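Long-range contacts in alpha-1,3-glucanase (Paenibacillus glycanilyticus, PDB 6K0P), which probably hydrolyses alpha-1,3-glucan and binds the disaccharide nigerose: residues A[431-437]-A[476-482]; A[356-360]-A[373-378]. The protein carries 1 engineered substitution. Numbering follows the deposited sequence.

Contact 1: A[431-437]-A[476-482]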
ATOM      1  N   ASP A 431      21.222  11.536  -7.031  1.00 13.77           N
ATOM      2  CA  ASP A 431      20.735  10.835  -5.847  1.00 12.54           C
ATOM      3  C   ASP A 431      19.302  10.334  -5.996  1.00 12.17           C
ATOM      4  O   ASP A 431      18.419  11.021  -6.526  1.00 13.55           O
ATOM      5  CB  ASP A 431      20.773  11.759  -4.632  1.00 13.85           C
ATOM      6  CG  ASP A 431      22.116  11.774  -3.945  1.00 14.48           C
ATOM      7  OD1 ASP A 431      22.943  10.864  -4.181  1.00 15.85           O
ATOM      8  OD2 ASP A 431      22.335  12.710  -3.163  1.00 14.80           O
ATOM      9  N   THR A 432      19.081   9.130  -5.478  1.00 11.97           N
ATOM     10  CA  THR A 432      17.762   8.651  -5.102  1.00 11.28           C
ATOM     11  C   THR A 432      17.646   8.931  -3.613  1.00 12.69           C
ATOM     12  O   THR A 432      18.479   8.466  -2.827  1.00 12.30           O
ATOM     13  CB  THR A 432      17.668   7.156  -5.385  1.00 11.42           C
ATOM     14  OG1 THR A 432      17.813   6.935  -6.797  1.00 12.56           O
ATOM     15  CG2 THR A 432      16.330   6.593  -4.901  1.00 13.26           C
ATOM     16  N   VAL A 433      16.650   9.726  -3.232  1.00 12.95           N
ATOM     17  CA  VAL A 433      16.578  10.301  -1.895  1.00 13.48           C
ATOM     18  C   VAL A 433      15.348   9.767  -1.180  1.00 13.16           C
ATOM     19  O   VAL A 433      14.231   9.838  -1.712  1.00 12.97           O
ATOM     20  CB  VAL A 433      16.537  11.838  -1.941  1.00 12.84           C
ATOM     21  CG1 VAL A 433      16.396  12.410  -0.523  1.00 14.79           C
ATOM     22  CG2 VAL A 433      17.768  12.389  -2.639  1.00 14.33           C
ATOM     23  N   ILE A 434      15.559   9.238   0.018  1.00 12.87           N
ATOM     24  CA  ILE A 434      14.495   8.948   0.968  1.00 11.34           C
ATOM     25  C   ILE A 434      14.662   9.972   2.085  1.00 13.44           C
ATOM     26  O   ILE A 434      15.682   9.980   2.781  1.00 12.71           O
ATOM     27  CB  ILE A 434      14.580   7.507   1.499  1.00 12.15           C
ATOM     28  CG1 ILE A 434      14.148   6.492   0.423  1.00 16.74           C
ATOM     29  CG2 ILE A 434      13.693   7.351   2.739  1.00 13.73           C
ATOM     30  CD1 ILE A 434      15.139   6.263  -0.700  1.00 21.03           C
ATOM     31  N   ASP A 435      13.695  10.870   2.241  1.00  9.82           N
ATOM     32  CA  ASP A 435      13.829  12.005   3.153  1.00 11.45           C
ATOM     33  C   ASP A 435      12.557  12.156   3.973  1.00 12.16           C
ATOM     34  O   ASP A 435      11.546  12.650   3.467  1.00 12.30           O
ATOM     35  CB  ASP A 435      14.110  13.289   2.374  1.00 13.47           C
ATOM     36  CG  ASP A 435      14.107  14.532   3.258  1.00 15.41           C
ATOM     37  OD1 ASP A 435      14.252  14.416   4.492  1.00 14.86           O
ATOM     38  OD2 ASP A 435      13.946  15.636   2.705  1.00 19.36           O
ATOM     39  N   GLY A 436      12.620  11.758   5.241  1.00 11.60           N
ATOM     40  CA  GLY A 436      11.464  11.889   6.105  1.00 12.08           C
ATOM     41  C   GLY A 436      10.565  10.678   6.008  1.00 13.02           C
ATOM     42  O   GLY A 436       9.709  10.605   5.124  1.00 12.98           O
ATOM     43  N   ALA A 437      10.765   9.701   6.879  1.00 12.31           N
ATOM     44  CA  ALA A 437       9.966   8.489   6.807  1.00 12.91           C
ATOM     45  C   ALA A 437       9.820   7.900   8.198  1.00 13.44           C
ATOM     46  O   ALA A 437      10.763   7.920   8.991  1.00 15.83           O
ATOM     47  CB  ALA A 437      10.611   7.457   5.870  1.00 13.09           C
ATOM     48  N   ASN A 476      24.616   6.369  -5.164  1.00 11.34           N
ATOM     49  CA  ASN A 476      23.922   7.643  -5.007  1.00 11.22           C
ATOM     50  C   ASN A 476      22.556   7.452  -4.348  1.00 12.02           C
ATOM     51  O   ASN A 476      21.508   7.730  -4.928  1.00 12.08           O
ATOM     52  CB  ASN A 476      23.837   8.379  -6.349  1.00 12.47           C
ATOM     53  CG  ASN A 476      25.207   8.682  -6.907  1.00 12.35           C
ATOM     54  OD1 ASN A 476      26.048   9.239  -6.203  1.00 12.73           O
ATOM     55  ND2 ASN A 476      25.462   8.273  -8.148  1.00 12.68           N
ATOM     56  N   ILE A 477      22.604   6.956  -3.112  1.00 11.46           N
ATOM     57  CA  ILE A 477      21.432   6.682  -2.286  1.00 12.12           C
ATOM     58  C   ILE A 477      21.593   7.489  -1.013  1.00 11.61           C
ATOM     59  O   ILE A 477      22.594   7.334  -0.305  1.00 11.94           O
ATOM     60  CB  ILE A 477      21.335   5.189  -1.934  1.00 12.80           C
ATOM     61  CG1 ILE A 477      21.354   4.318  -3.195  1.00 13.16           C
ATOM     62  CG2 ILE A 477      20.112   4.926  -1.047  1.00 12.94           C
ATOM     63  CD1 ILE A 477      20.185   4.523  -4.117  1.00 14.14           C
ATOM     64  N   LEU A 478      20.617   8.343  -0.716  1.00 10.81           N
ATOM     65  CA  LEU A 478      20.625   9.165   0.487  1.00 11.29           C
ATOM     66  C   LEU A 478      19.376   8.840   1.295  1.00 13.09           C
ATOM     67  O   LEU A 478      18.256   9.014   0.799  1.00 13.28           O
ATOM     68  CB  LEU A 478      20.672  10.650   0.123  1.00 12.87           C
ATOM     69  CG  LEU A 478      20.567  11.613   1.299  1.00 12.12           C
ATOM     70  CD1 LEU A 478      21.697  11.352   2.270  1.00 15.11           C
ATOM     71  CD2 LEU A 478      20.599  13.067   0.827  1.00 14.11           C
ATOM     72  N   ILE A 479      19.565   8.346   2.516  1.00 11.79           N
ATOM     73  CA  ILE A 479      18.469   7.978   3.413  1.00 12.84           C
ATOM     74  C   ILE A 479      18.579   8.901   4.614  1.00 14.19           C
ATOM     75  O   ILE A 479      19.552   8.820   5.371  1.00 13.20           O
ATOM     76  CB  ILE A 479      18.552   6.506   3.850  1.00 11.74           C
ATOM     77  CG1 ILE A 479      18.397   5.570   2.646  1.00 11.00           C
ATOM     78  CG2 ILE A 479      17.502   6.198   4.927  1.00 12.19           C
ATOM     79  CD1 ILE A 479      18.938   4.167   2.864  1.00 13.07           C
ATOM     80  N   LYS A 480      17.604   9.788   4.793  1.00 12.76           N
ATOM     81  CA  LYS A 480      17.729  10.765   5.862  1.00 11.96           C
ATOM     82  C   LYS A 480      16.392  11.025   6.534  1.00 12.76           C
ATOM     83  O   LYS A 480      15.333  10.949   5.902  1.00 13.11           O
ATOM     84  CB  LYS A 480      18.370  12.069   5.371  1.00 12.75           C
ATOM     85  CG  LYS A 480      17.638  12.787   4.261  1.00 15.34           C
ATOM     86  CD  LYS A 480      18.377  14.080   3.901  1.00 17.24           C
ATOM     87  CE  LYS A 480      17.793  14.752   2.673  1.00 20.42           C
ATOM     88  NZ  LYS A 480      18.508  16.034   2.356  1.00 23.17           N
ATOM     89  N   ASN A 481      16.464  11.327   7.834  1.00 12.24           N
ATOM     90  CA  ASN A 481      15.304  11.729   8.636  1.00 12.58           C
ATOM     91  C   ASN A 481      14.266  10.607   8.726  1.00 14.05           C
ATOM     92  O   ASN A 481      13.101  10.761   8.358  1.00 12.75           O
ATOM     93  CB  ASN A 481      14.710  13.041   8.112  1.00 12.02           C
ATOM     94  CG  ASN A 481      15.747  14.141   8.049  1.00 14.77           C
ATOM     95  OD1 ASN A 481      16.429  14.405   9.033  1.00 15.91           O
ATOM     96  ND2 ASN A 481      15.895  14.765   6.884  1.00 15.20           N
ATOM     97  N   VAL A 482      14.708   9.462   9.235  1.00 12.82           N
ATOM     98  CA  VAL A 482      13.885   8.258   9.267  1.00 13.63           C
ATOM     99  C   VAL A 482      13.776   7.756  10.697  1.00 14.46           C
ATOM    100  O   VAL A 482      14.786   7.633  11.399  1.00 14.13           O
ATOM    101  CB  VAL A 482      14.450   7.155   8.357  1.00 13.77           C
ATOM    102  CG1 VAL A 482      13.557   5.902   8.440  1.00 13.15           C
ATOM    103  CG2 VAL A 482      14.541   7.633   6.931  1.00 15.25           C
TER
HETATM  104  O   HOH W   1      25.478  11.504  -4.692  1.00 16.94           O
HETATM  105  O   HOH W   2      20.402   7.068  -7.612  1.00 12.63           O
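Two neighbouring rungs of a right-handed parallel beta-helix run in register: strands 432-435 and 476-480 lie 4.8 Å apart at 4°, paired by alternating backbone hydrogen bonds such as Ile434 N to Leu478 O and Lys480 N to Ile434 O (both 2.8 Å). Thr432, Ile434, Ile477 and Ile479 face the interior, where Ile413 and Ile415 meet Ile434. Ile434 (m, p) and Ile479 (m, t) differ in chi2, yet their side chains meet, Ile434 CB lying 4.4 Å from Ile479 CG1. On the outer face Val433 and Leu478, both t, touch, Val433 CG2 4.4 Å from Leu478 CB. Lys480 starts p and then extends, laying CE 3.7 Å from CG of Asp435; its NZ stays 4.6 Å from Asp435 OD2, beyond a salt bridge. At the corner Gly436 adopts 88/93, where a CB would jam against the preceding carbonyl, and Asn481 (m) turns its ND2 to OD1 of Asp435 (2.9 Å). At the other end, water 1 joins the OD1 atoms of Asp431 (m) and Asn476; Asp431 OD2 salt-bridges Arg508, and Asn476 OD1 also accepts from Asn506. Backbone bonds thus fix the register, aliphatic contacts fill the interior and polar side chains add links at both ends.

Contact 2: A[356-360]-A[373-378]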
ATOM      1  N   SER A 356       3.484  -1.269  -2.530  1.00 10.26           N
ATOM      2  CA  SER A 356       2.359  -0.329  -2.559  1.00  8.84           C
ATOM      3  C   SER A 356       2.629   0.814  -3.528  1.00 10.44           C
ATOM      4  O   SER A 356       1.796   1.121  -4.391  1.00 10.93           O
ATOM      5  CB  SER A 356       2.064   0.224  -1.170  1.00  9.70           C
ATOM      6  OG  SER A 356       1.687  -0.814  -0.272  1.00 10.63           O
ATOM      7  N   PHE A 357       3.791   1.454  -3.401  1.00  8.95           N
ATOM      8  CA  PHE A 357       4.231   2.511  -4.306  1.00 10.81           C
ATOM      9  C   PHE A 357       5.612   2.116  -4.786  1.00  9.05           C
ATOM     10  O   PHE A 357       6.507   1.890  -3.966  1.00 10.66           O
ATOM     11  CB  PHE A 357       4.296   3.856  -3.577  1.00 10.38           C
ATOM     12  CG  PHE A 357       2.965   4.341  -3.078  1.00 10.83           C
ATOM     13  CD1 PHE A 357       2.064   4.954  -3.937  1.00 10.77           C
ATOM     14  CD2 PHE A 357       2.617   4.176  -1.751  1.00 10.54           C
ATOM     15  CE1 PHE A 357       0.829   5.405  -3.473  1.00 10.84           C
ATOM     16  CE2 PHE A 357       1.385   4.618  -1.285  1.00 10.76           C
ATOM     17  CZ  PHE A 357       0.493   5.230  -2.147  1.00 10.50           C
ATOM     18  N   ALA A 358       5.788   2.029  -6.101  1.00  9.49           N
ATOM     19  CA  ALA A 358       7.025   1.501  -6.660  1.00  9.36           C
ATOM     20  C   ALA A 358       7.467   2.327  -7.859  1.00  9.76           C
ATOM     21  O   ALA A 358       6.655   2.959  -8.547  1.00 10.82           O
ATOM     22  CB  ALA A 358       6.879   0.034  -7.074  1.00 11.29           C
ATOM     23  N   LEU A 359       8.778   2.300  -8.095  1.00 10.08           N
ATOM     24  CA  LEU A 359       9.402   2.924  -9.253  1.00 11.02           C
ATOM     25  C   LEU A 359      10.399   1.921  -9.800  1.00 11.37           C
ATOM     26  O   LEU A 359      11.316   1.511  -9.082  1.00 13.60           O
ATOM     27  CB  LEU A 359      10.106   4.222  -8.838  1.00 12.90           C
ATOM     28  CG  LEU A 359      10.654   5.100  -9.965  1.00 15.08           C
ATOM     29  CD1 LEU A 359       9.554   5.593 -10.910  1.00 15.83           C
ATOM     30  CD2 LEU A 359      11.374   6.292  -9.356  1.00 18.36           C
ATOM     31  N   PHE A 360      10.191   1.468 -11.032  1.00 12.04           N
ATOM     32  CA  PHE A 360      11.094   0.496 -11.646  1.00 11.73           C
ATOM     33  C   PHE A 360      11.749   1.137 -12.856  1.00 13.13           C
ATOM     34  O   PHE A 360      11.103   1.343 -13.887  1.00 13.56           O
ATOM     35  CB  PHE A 360      10.396  -0.806 -12.040  1.00 14.73           C
ATOM     36  CG  PHE A 360      11.368  -1.910 -12.407  1.00 13.86           C
ATOM     37  CD1 PHE A 360      11.963  -1.948 -13.661  1.00 22.68           C
ATOM     38  CD2 PHE A 360      11.715  -2.880 -11.480  1.00 17.65           C
ATOM     39  CE1 PHE A 360      12.872  -2.945 -13.982  1.00 21.10           C
ATOM     40  CE2 PHE A 360      12.622  -3.880 -11.796  1.00 18.59           C
ATOM     41  CZ  PHE A 360      13.197  -3.914 -13.043  1.00 19.44           C
ATOM     42  N   ASN A 373      11.118  11.953 -10.647  1.00 12.80           N
ATOM     43  CA  ASN A 373       9.847  11.652 -10.008  1.00 10.94           C
ATOM     44  C   ASN A 373       9.859  12.106  -8.556  1.00 12.94           C
ATOM     45  O   ASN A 373      10.905  12.158  -7.905  1.00 13.35           O
ATOM     46  CB  ASN A 373       9.578  10.150 -10.074  1.00 11.79           C
ATOM     47  CG  ASN A 373       9.415   9.661 -11.500  1.00 11.49           C
ATOM     48  OD1 ASN A 373       8.384   9.895 -12.128  1.00 12.04           O
ATOM     49  ND2 ASN A 373      10.433   8.982 -12.024  1.00 12.37           N
ATOM     50  N   LYS A 374       8.679  12.460  -8.058  1.00 11.49           N
ATOM     51  CA  LYS A 374       8.508  12.921  -6.686  1.00 10.60           C
ATOM     52  C   LYS A 374       7.374  12.115  -6.077  1.00 12.91           C
ATOM     53  O   LYS A 374       6.212  12.271  -6.473  1.00 14.00           O
ATOM     54  CB  LYS A 374       8.225  14.424  -6.637  1.00 13.36           C
ATOM     55  CG  LYS A 374       9.420  15.266  -7.107  1.00 17.21           C
ATOM     56  CD  LYS A 374       9.100  16.750  -7.074  1.00 23.03           C
ATOM     57  CE  LYS A 374      10.274  17.577  -7.581  1.00 36.30           C
ATOM     58  NZ  LYS A 374      11.512  17.365  -6.773  1.00 37.18           N
ATOM     59  N   TYR A 375       7.721  11.236  -5.140  1.00 11.29           N
ATOM     60  CA  TYR A 375       6.775  10.402  -4.400  1.00 10.79           C
ATOM     61  C   TYR A 375       6.737  11.025  -3.008  1.00 11.67           C
ATOM     62  O   TYR A 375       7.656  10.829  -2.208  1.00 11.97           O
ATOM     63  CB  TYR A 375       7.294   8.967  -4.338  1.00 10.64           C
ATOM     64  CG  TYR A 375       7.106   8.105  -5.582  1.00 11.22           C
ATOM     65  CD1 TYR A 375       7.544   8.520  -6.842  1.00 14.24           C
ATOM     66  CD2 TYR A 375       6.537   6.841  -5.485  1.00 11.30           C
ATOM     67  CE1 TYR A 375       7.382   7.708  -7.966  1.00 13.66           C
ATOM     68  CE2 TYR A 375       6.386   6.026  -6.602  1.00  9.87           C
ATOM     69  CZ  TYR A 375       6.803   6.463  -7.839  1.00 12.10           C
ATOM     70  OH  TYR A 375       6.643   5.655  -8.944  1.00 13.42           O
ATOM     71  N   THR A 376       5.695  11.803  -2.720  1.00 10.75           N
ATOM     72  CA  THR A 376       5.680  12.668  -1.545  1.00 10.51           C
ATOM     73  C   THR A 376       4.400  12.479  -0.748  1.00 11.11           C
ATOM     74  O   THR A 376       3.325  12.263  -1.320  1.00 11.22           O
ATOM     75  CB  THR A 376       5.818  14.149  -1.931  1.00 11.02           C
ATOM     76  OG1 THR A 376       4.772  14.512  -2.845  1.00 12.89           O
ATOM     77  CG2 THR A 376       7.171  14.413  -2.599  1.00 12.94           C
ATOM     78  N   ASN A 377       4.517  12.569   0.578  1.00 10.56           N
ATOM     79  CA  ASN A 377       3.354  12.536   1.461  1.00 10.98           C
ATOM     80  C   ASN A 377       2.531  11.273   1.212  1.00 10.69           C
ATOM     81  O   ASN A 377       1.336  11.321   0.925  1.00 10.90           O
ATOM     82  CB  ASN A 377       2.503  13.806   1.305  1.00 11.00           C
ATOM     83  CG  ASN A 377       3.322  15.079   1.434  1.00 12.76           C
ATOM     84  OD1 ASN A 377       4.023  15.275   2.424  1.00 14.73           O
ATOM     85  ND2 ASN A 377       3.245  15.944   0.429  1.00 14.34           N
ATOM     86  N   LEU A 378       3.196  10.127   1.324  1.00 10.56           N
ATOM     87  CA  LEU A 378       2.580   8.850   0.990  1.00 10.44           C
ATOM     88  C   LEU A 378       2.475   7.975   2.229  1.00  9.76           C
ATOM     89  O   LEU A 378       3.407   7.916   3.044  1.00 10.97           O
ATOM     90  CB  LEU A 378       3.395   8.112  -0.073  1.00 10.75           C
ATOM     91  CG  LEU A 378       3.604   8.819  -1.415  1.00  9.77           C
ATOM     92  CD1 LEU A 378       4.368   7.903  -2.374  1.00 11.53           C
ATOM     93  CD2 LEU A 378       2.266   9.233  -2.034  1.00 10.84           C
TER
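Unlike paired rungs, strands 357-360 and 374-376 face each other across the interior of the beta-helix: their axes are 9.6 Å apart at 165°, and the nearest CA atoms, of Phe357 and Tyr375, are 8.3 Å apart, so side chains must span the gap. The main bump is the Tyr375 ring, which enters a notch between Phe357 and Leu359. Its edge lies against Phe357, with CD2 of Tyr375 4.2 Å from CB of Phe357. At the far end of the ring, CZ of Tyr375 comes 4.1 Å from CB of Leu359, and OH of Tyr375 donates a hydrogen bond to O of Ala358 (2.7 Å) at the floor of the notch. Leu359 fills a complementary hollow, its CD1 resting 3.5 Å from OH of Tyr375 and 3.7 Å from ND2 of Asn373, whose OD1 bonds Asn342 and ND2 the carbonyl of Ser339, so Leu359 packs against the amide. A second knob comes from beyond the corner at Asn377, whose 55/56 backbone angles turn the chain so that the CA-to-CB bond of Leu378 points toward segment 356-360. CD1 of Leu378 sits over the Phe357 ring as a CH-pi contact, 4.1 Å from the centroid and 18° off the normal. Ala358 points away from this interior, its side chain about 10 Å from a bound alpha-D-glucopyranose. Along the helix axis, strand 357-360 is flanked by parallel strands 333-336 and 389-392 of adjacent coils. Strand 374-383 lies between 343-350, whose Asn347 touches both Phe357 and Leu378, and 397-407, whose Phe399 meets the Tyr375 ring.

From the N terminus, contact 2 comes first: its segments close a short excursion of 12 residues, taking the chain from one wall of the beta-helix to the facing one. After it has closed, the chain climbs on through strands 389-392, 397-407 and 409-416 before contact 1 opens, and 38 further residues pass before 476-482 returns beside 431-437. The two are therefore in series, neither nesting nor crossing. Their directions differ: contact 2 ties opposing walls within a coil, contact 1 joins successive coils along the axis. Their centres are 13 Å apart and nearest atoms about 7 Å, without touching; strand 397-407 bridges them, pairing with both 374-383 and 432-435.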